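Side-chain contact in berberine bridge enzyme-like 28 (Arabidopsis thaliana, PDB 5D79), which is a secreted FAD-dependent oxidoreductase of the berberine bridge enzyme-like family, involved in the plant's adaptation to salt stress: residues G330-S335 against F346-S351. Sequence-based numbering, arbitrary orientation.
Sequences GCEEMS and FPKGES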
loop_
_atom_site.group_PDB
_atom_site.type_symbol
_atom_site.label_atom_id
_atom_site.label_comp_id
_atom_site.label_asym_id
_atom_site.label_seq_id
_atom_site.Cartn_x
_atom_site.Cartn_y
_atom_site.Cartn_z
ATOM N N GLY A 330 -11.821 -23.277 15.173
ATOM C CA GLY A 330 -11.292 -22.463 14.098
ATOM C C GLY A 330 -10.879 -21.098 14.600
ATOM O O GLY A 330 -10.316 -20.307 13.853
ATOM N N CYS A 331 -11.144 -20.840 15.879
ATOM C CA CYS A 331 -10.923 -19.529 16.474
ATOM C C CYS A 331 -9.769 -19.466 17.463
ATOM O O CYS A 331 -9.443 -20.443 18.114
ATOM C CB CYS A 331 -12.178 -19.072 17.183
ATOM S SG CYS A 331 -13.610 -19.011 16.143
ATOM N N GLU A 332 -9.183 -18.288 17.597
ATOM C CA GLU A 332 -8.129 -18.082 18.567
ATOM C C GLU A 332 -8.193 -16.676 19.162
ATOM O O GLU A 332 -8.076 -15.685 18.434
ATOM C CB GLU A 332 -6.753 -18.309 17.935
ATOM C CG GLU A 332 -5.646 -18.291 18.972
ATOM C CD GLU A 332 -4.337 -18.837 18.461
ATOM O OE1 GLU A 332 -4.251 -19.218 17.277
ATOM O OE2 GLU A 332 -3.387 -18.881 19.260
ATOM N N GLU A 333 -8.376 -16.599 20.480
ATOM C CA GLU A 333 -8.327 -15.328 21.187
ATOM C C GLU A 333 -6.879 -14.935 21.441
ATOM O O GLU A 333 -6.081 -15.743 21.889
ATOM C CB GLU A 333 -9.111 -15.399 22.510
ATOM C CG GLU A 333 -10.637 -15.279 22.343
ATOM C CD GLU A 333 -11.389 -15.112 23.664
ATOM O OE1 GLU A 333 -10.841 -15.509 24.712
ATOM O OE2 GLU A 333 -12.528 -14.584 23.651
ATOM N N MET A 334 -6.543 -13.688 21.136
ATOM C CA MET A 334 -5.191 -13.171 21.348
ATOM C C MET A 334 -5.263 -11.650 21.411
ATOM O O MET A 334 -6.350 -11.085 21.303
ATOM C CB MET A 334 -4.240 -13.620 20.231
ATOM C CG MET A 334 -4.643 -13.124 18.838
ATOM S SD MET A 334 -3.593 -13.759 17.524
ATOM C CE MET A 334 -3.859 -15.507 17.692
ATOM N N SER A 335 -4.120 -10.988 21.586
ATOM C CA SER A 335 -4.092 -9.523 21.569
ATOM C C SER A 335 -4.087 -9.015 20.122
ATOM O O SER A 335 -3.843 -9.779 19.197
ATOM C CB SER A 335 -2.879 -8.999 22.336
ATOM O OG SER A 335 -1.685 -9.292 21.635
ATOM N N PHE A 346 3.488 -15.398 10.613
ATOM C CA PHE A 346 4.511 -15.924 11.509
ATOM C C PHE A 346 3.979 -17.131 12.294
ATOM O O PHE A 346 2.763 -17.300 12.434
ATOM C CB PHE A 346 4.995 -14.828 12.453
ATOM C CG PHE A 346 5.757 -13.745 11.766
ATOM C CD1 PHE A 346 7.078 -13.933 11.414
ATOM C CD2 PHE A 346 5.151 -12.544 11.458
ATOM C CE1 PHE A 346 7.781 -12.940 10.770
ATOM C CE2 PHE A 346 5.853 -11.543 10.812
ATOM C CZ PHE A 346 7.170 -11.743 10.472
ATOM N N PRO A 347 4.888 -17.989 12.785
ATOM C CA PRO A 347 4.491 -19.084 13.681
ATOM C C PRO A 347 3.709 -18.572 14.900
ATOM O O PRO A 347 3.912 -17.433 15.321
ATOM C CB PRO A 347 5.828 -19.692 14.099
ATOM C CG PRO A 347 6.761 -19.362 12.968
ATOM C CD PRO A 347 6.322 -18.029 12.446
ATOM N N LYS A 348 2.817 -19.386 15.455
ATOM C CA LYS A 348 2.000 -18.901 16.564
ATOM C C LYS A 348 2.821 -18.892 17.842
ATOM O O LYS A 348 3.548 -19.841 18.135
ATOM C CB LYS A 348 0.721 -19.734 16.739
ATOM C CG LYS A 348 0.881 -21.091 17.389
ATOM C CD LYS A 348 -0.479 -21.756 17.587
ATOM C CE LYS A 348 -1.274 -21.117 18.721
ATOM N NZ LYS A 348 -2.431 -21.971 19.148
ATOM N N GLY A 349 2.733 -17.797 18.585
ATOM C CA GLY A 349 3.548 -17.648 19.774
ATOM C C GLY A 349 4.958 -17.158 19.484
ATOM O O GLY A 349 5.836 -17.225 20.345
ATOM N N GLU A 350 5.177 -16.665 18.269
ATOM C CA GLU A 350 6.442 -16.031 17.902
ATOM C C GLU A 350 6.648 -14.716 18.673
ATOM O O GLU A 350 5.678 -14.057 19.056
ATOM C CB GLU A 350 6.473 -15.772 16.390
ATOM C CG GLU A 350 7.766 -15.176 15.854
ATOM C CD GLU A 350 8.815 -16.222 15.566
ATOM O OE1 GLU A 350 9.124 -17.022 16.474
ATOM O OE2 GLU A 350 9.319 -16.254 14.421
ATOM N N SER A 351 7.906 -14.340 18.895
ATOM C CA SER A 351 8.229 -13.079 19.567
ATOM C C SER A 351 7.827 -11.868 18.710
ATOM O O SER A 351 7.973 -11.892 17.483
ATOM C CB SER A 351 9.731 -13.017 19.918
ATOM O OG SER A 351 10.561 -12.831 18.777
HETATM O O HOH W 1 -4.345 -22.004 17.343
#
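Glu332 and Lys348 make the whole direct contact here, a solvent-facing salt bridge between strand 331-334 and the loop that follows helix 336-343. Gly330 leads into the strand. Cys331, and Glu333 two residues on, lie on the face turned from the loop, Cys331 packing on helix 310-320 and Glu333 OE2 accepting from Val310 N at its start. Glu332 projects from the other face, its CG anti to the backbone N (chi1 -172°) and the chain beyond extended, which carries the carboxylate out to the lysine. OE2 pairs with Lys348 NZ at 3.2 Å, while the methylene Lys348 CE lies just as near, 3.1 Å from the same OE2, so the lysine end lies alongside this oxygen instead of pointing straight at it. NZ sits well above the carboxylate plane. One water rests over the same face, donating to Glu332 OE1 at 2.8 Å and accepting from Lys348 NZ at 2.6 Å; bridge and water together engage both carboxylate oxygens. Strand 331-334 is an edge strand of the seven-stranded antiparallel sheet, paired with strand 253-260, and the bridge ties this edge to a type II turn, Pro347 to Glu350, closed by Glu350 N to Pro347 O at 3.3 Å. The lysine reaches back from that turn through a bend at chi3 (-74°). An alanine in place of Glu332 is likely to leave the ammonium without its anionic mate and the water without its carboxylate acceptor, freeing the lysine end to swing into solvent. Met334 is back on the face of Glu332, yet its CE stays 6.3 Å from Lys348 CB, and Ser335 N-caps helix 336-343, its OG bonded to Glu338 N.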